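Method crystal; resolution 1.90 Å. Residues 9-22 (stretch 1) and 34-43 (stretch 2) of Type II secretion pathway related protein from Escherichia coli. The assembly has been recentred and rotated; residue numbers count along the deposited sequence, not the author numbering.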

# COMPACT_ATOMS: atom_id res chain seq x y z
N GLN A 9 -3.28 -2.22 -8.78
CA GLN A 9 -3.08 -0.85 -8.28
C GLN A 9 -3.24 -0.77 -6.76
O GLN A 9 -2.31 -0.37 -6.07
CB GLN A 9 -4.08 0.10 -8.96
CG GLN A 9 -4.29 1.45 -8.23
CD GLN A 9 -4.89 2.54 -9.13
OE1 GLN A 9 -5.61 2.25 -10.09
NE2 GLN A 9 -4.59 3.80 -8.81
N MET A 10 -4.41 -1.14 -6.26
CA MET A 10 -4.67 -1.07 -4.82
C MET A 10 -3.66 -1.87 -4.02
O MET A 10 -3.18 -1.39 -3.02
CB MET A 10 -6.09 -1.55 -4.48
CG MET A 10 -7.24 -0.62 -4.92
SD MET A 10 -7.06 1.12 -4.43
CE MET A 10 -6.40 0.94 -2.77
N ALA A 11 -3.35 -3.09 -4.46
CA ALA A 11 -2.40 -3.95 -3.75
C ALA A 11 -1.00 -3.33 -3.70
O ALA A 11 -0.31 -3.43 -2.70
CB ALA A 11 -2.34 -5.33 -4.38
N SER A 12 -0.60 -2.67 -4.78
CA SER A 12 0.70 -2.01 -4.84
C SER A 12 0.82 -0.85 -3.86
O SER A 12 1.86 -0.69 -3.20
CB SER A 12 0.96 -1.51 -6.26
OG SER A 12 1.02 -2.62 -7.14
N ILE A 13 -0.24 -0.06 -3.76
CA ILE A 13 -0.30 1.03 -2.79
C ILE A 13 -0.21 0.50 -1.35
O ILE A 13 0.53 1.04 -0.53
CB ILE A 13 -1.58 1.86 -2.96
CG1 ILE A 13 -1.50 2.66 -4.28
CG2 ILE A 13 -1.76 2.79 -1.80
CD1 ILE A 13 -2.84 3.08 -4.85
N VAL A 14 -0.98 -0.55 -1.05
CA VAL A 14 -0.97 -1.16 0.29
C VAL A 14 0.40 -1.79 0.63
O VAL A 14 0.89 -1.63 1.75
CB VAL A 14 -2.14 -2.15 0.44
CG1 VAL A 14 -1.99 -3.03 1.69
CG2 VAL A 14 -3.47 -1.37 0.49
N SER A 15 1.03 -2.49 -0.32
CA SER A 15 2.35 -3.12 -0.06
C SER A 15 3.45 -2.09 0.14
O SER A 15 4.32 -2.26 0.97
CB SER A 15 2.76 -4.07 -1.19
OG SER A 15 2.81 -3.33 -2.39
N ALA A 16 3.40 -1.01 -0.64
CA ALA A 16 4.35 0.09 -0.50
C ALA A 16 4.21 0.77 0.87
O ALA A 16 5.19 1.16 1.49
CB ALA A 16 4.14 1.11 -1.65
N THR A 17 2.97 0.88 1.34
CA THR A 17 2.69 1.49 2.63
C THR A 17 3.22 0.58 3.74
O THR A 17 3.82 1.05 4.72
CB THR A 17 1.16 1.76 2.78
OG1 THR A 17 0.74 2.62 1.69
CG2 THR A 17 0.88 2.44 4.07
N ARG A 18 3.04 -0.73 3.59
CA ARG A 18 3.66 -1.71 4.51
C ARG A 18 5.19 -1.60 4.50
O ARG A 18 5.86 -1.65 5.55
CB ARG A 18 3.23 -3.11 4.16
CG ARG A 18 3.89 -4.19 4.96
CD ARG A 18 3.37 -5.54 4.44
NE ARG A 18 3.95 -6.66 5.16
CZ ARG A 18 3.73 -7.94 4.86
NH1 ARG A 18 2.95 -8.29 3.84
NH2 ARG A 18 4.28 -8.89 5.61
N TYR A 19 5.76 -1.44 3.32
CA TYR A 19 7.20 -1.26 3.20
C TYR A 19 7.67 -0.01 3.96
O TYR A 19 8.65 -0.06 4.68
CB TYR A 19 7.63 -1.21 1.74
CG TYR A 19 9.00 -1.81 1.48
CD1 TYR A 19 9.11 -3.11 1.02
CD2 TYR A 19 10.16 -1.09 1.71
CE1 TYR A 19 10.35 -3.68 0.78
CE2 TYR A 19 11.43 -1.68 1.49
CZ TYR A 19 11.49 -2.97 1.02
OH TYR A 19 12.68 -3.61 0.75
N LEU A 20 6.93 1.09 3.84
CA LEU A 20 7.28 2.32 4.56
C LEU A 20 7.25 2.12 6.06
O LEU A 20 8.15 2.59 6.78
CB LEU A 20 6.33 3.46 4.16
CG LEU A 20 6.59 4.09 2.80
CD1 LEU A 20 5.59 5.23 2.58
CD2 LEU A 20 8.07 4.59 2.71
N LYS A 21 6.23 1.43 6.55
CA LYS A 21 6.07 1.19 7.97
C LYS A 21 7.14 0.26 8.53
O LYS A 21 7.67 0.50 9.60
CB LYS A 21 4.69 0.61 8.25
CG LYS A 21 3.59 1.62 8.15
CD LYS A 21 2.21 0.94 8.08
CE LYS A 21 1.87 0.15 9.30
NZ LYS A 21 0.54 -0.51 9.11
N MET A 22 7.44 -0.80 7.80
CA MET A 22 8.33 -1.85 8.28
C MET A 22 9.81 -1.46 8.10
O MET A 22 10.63 -1.75 8.97
CB MET A 22 8.03 -3.17 7.54
CG MET A 22 6.69 -3.81 7.90
SD MET A 22 6.72 -4.76 9.46
CE MET A 22 8.23 -5.60 9.30
N SER A 34 -6.53 -0.53 9.29
CA SER A 34 -6.95 0.81 8.88
C SER A 34 -6.64 1.07 7.41
O SER A 34 -7.48 1.60 6.68
CB SER A 34 -6.29 1.86 9.76
OG SER A 34 -6.84 1.80 11.06
N ILE A 35 -5.45 0.68 6.98
CA ILE A 35 -5.01 0.86 5.59
C ILE A 35 -5.93 0.11 4.64
O ILE A 35 -6.38 0.65 3.62
CB ILE A 35 -3.53 0.39 5.40
CG1 ILE A 35 -2.59 1.30 6.20
CG2 ILE A 35 -3.15 0.37 3.91
CD1 ILE A 35 -1.18 0.71 6.43
N LEU A 36 -6.25 -1.13 4.99
CA LEU A 36 -7.16 -1.94 4.17
C LEU A 36 -8.57 -1.35 4.12
O LEU A 36 -9.21 -1.35 3.05
CB LEU A 36 -7.16 -3.39 4.65
CG LEU A 36 -5.88 -4.16 4.29
CD1 LEU A 36 -5.83 -5.50 5.02
CD2 LEU A 36 -5.81 -4.38 2.78
N ASN A 37 -9.06 -0.83 5.25
CA ASN A 37 -10.37 -0.17 5.32
C ASN A 37 -10.42 1.02 4.38
O ASN A 37 -11.42 1.24 3.70
CB ASN A 37 -10.69 0.35 6.73
CG ASN A 37 -10.98 -0.76 7.74
OD1 ASN A 37 -11.19 -1.92 7.37
ND2 ASN A 37 -10.96 -0.41 9.03
N VAL A 38 -9.35 1.80 4.38
CA VAL A 38 -9.24 2.99 3.55
C VAL A 38 -9.13 2.61 2.07
O VAL A 38 -9.76 3.24 1.22
CB VAL A 38 -8.06 3.86 3.99
CG1 VAL A 38 -7.81 4.99 2.99
CG2 VAL A 38 -8.30 4.42 5.39
N ALA A 39 -8.37 1.56 1.77
CA ALA A 39 -8.31 1.02 0.41
C ALA A 39 -9.69 0.53 -0.07
O ALA A 39 -10.04 0.72 -1.23
CB ALA A 39 -7.29 -0.11 0.32
N ASN A 40 -10.44 -0.10 0.83
CA ASN A 40 -11.80 -0.57 0.53
C ASN A 40 -12.75 0.61 0.31
O ASN A 40 -13.56 0.60 -0.63
CB ASN A 40 -12.33 -1.47 1.66
CG ASN A 40 -13.66 -2.15 1.32
OD1 ASN A 40 -13.90 -2.57 0.19
ND2 ASN A 40 -14.52 -2.27 2.32
N ARG A 41 -12.64 1.62 1.17
CA ARG A 41 -13.38 2.87 0.99
C ARG A 41 -13.07 3.47 -0.39
O ARG A 41 -13.98 3.72 -1.19
CB ARG A 41 -13.03 3.85 2.11
CG ARG A 41 -13.79 5.18 2.02
CD ARG A 41 -13.46 6.13 3.17
NE ARG A 41 -12.05 6.52 3.24
CZ ARG A 41 -11.43 7.37 2.41
NH1 ARG A 41 -12.08 7.93 1.39
NH2 ARG A 41 -10.15 7.65 2.60
N ILE A 42 -11.78 3.69 -0.66
CA ILE A 42 -11.32 4.26 -1.94
C ILE A 42 -11.88 3.50 -3.15
O ILE A 42 -12.47 4.12 -4.04
CB ILE A 42 -9.78 4.30 -2.02
CG1 ILE A 42 -9.21 5.39 -1.10
CG2 ILE A 42 -9.32 4.57 -3.45
CD1 ILE A 42 -7.72 5.36 -0.99
N ALA A 43 -11.70 2.18 -3.17
CA ALA A 43 -12.24 1.31 -4.24
C ALA A 43 -13.73 1.51 -4.46
O ALA A 43 -14.18 1.63 -5.61
CB ALA A 43 -11.96 -0.16 -3.92

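Between these two stretches there is no hydrogen bond or salt bridge; their contact is side-chain packing, and its tightest apolar touch is a methionine methyl set against an alanine, Met10 CE to Ala39 CB at 3.4 Å. The helices run nearly antiparallel, with 156° between their N-to-C directions, and their axes come no closer than 10.6 Å. Between them 357 Å² of surface is buried, counting both sides. The register follows the antiparallel course: Met10 lies across from Ala39, CA to CA 6.7 Å, and one turn on Val14 lies across from Ile35, CA to CA 7.0 Å. Met10, Val14, Thr17 and Lys21 of the first helix, spaced three or four apart, all direct their CA-to-CB bonds toward the second, as do Ile35, Ala39 and Ile42 in return.

Met10 folds its unbranched chain through three m rotamers (-71°, -50°, -40°). This bend brings CE onto the small side chain of Ala39 and leaves Met10 SD 4.2 Å from Ile42 CG2. Ala39 suits the place because its single methyl takes up little room: Ala39 CB receives Met10 CE and also lies 4.0 Å from Val14 CG2. Val14, chi1 t, packs both methyls on Ile35 CG2, Val14 CG2 at 3.9 Å and Val14 CG1 at 4.2 Å. Val14 CG1 also gives the closest approach to Leu36 CD2, 4.2 Å. The CA-to-CB bond of Leu36 points sideways, but the end of its side chain comes nearer the first helix.

Ile35 gives up the most area to the contact, 93 Å². With chi1 m and chi2 t it spans two turns of the facing helix: Ile35 CG2 rests against Val14, and Ile35 CD1 extends to Thr17 CG2 at 3.6 Å. Thr17 presents this methyl to the apolar surface while its hydroxyl is satisfied within its own helix, Thr17 OG1 donating to Ile13 O at 2.7 Å. A buried threonine can thus join a greasy contact without leaving its hydroxyl unpaired.

Lys21 closes this end of the contact. Lys21 CD lies 3.8 Å from Ile35 CD1, so the methylenes share in the packing, and Lys21 NZ touches the same Ile35 CD1 at 3.4 Å while keeping its hydrogen bond elsewhere in the structure. The long chain suits a partly exposed position. Met10, Val14, Thr17, Ile35, Leu36 and Ala39 are all buried, whereas Ile42, at the Met10 end, remains partly exposed.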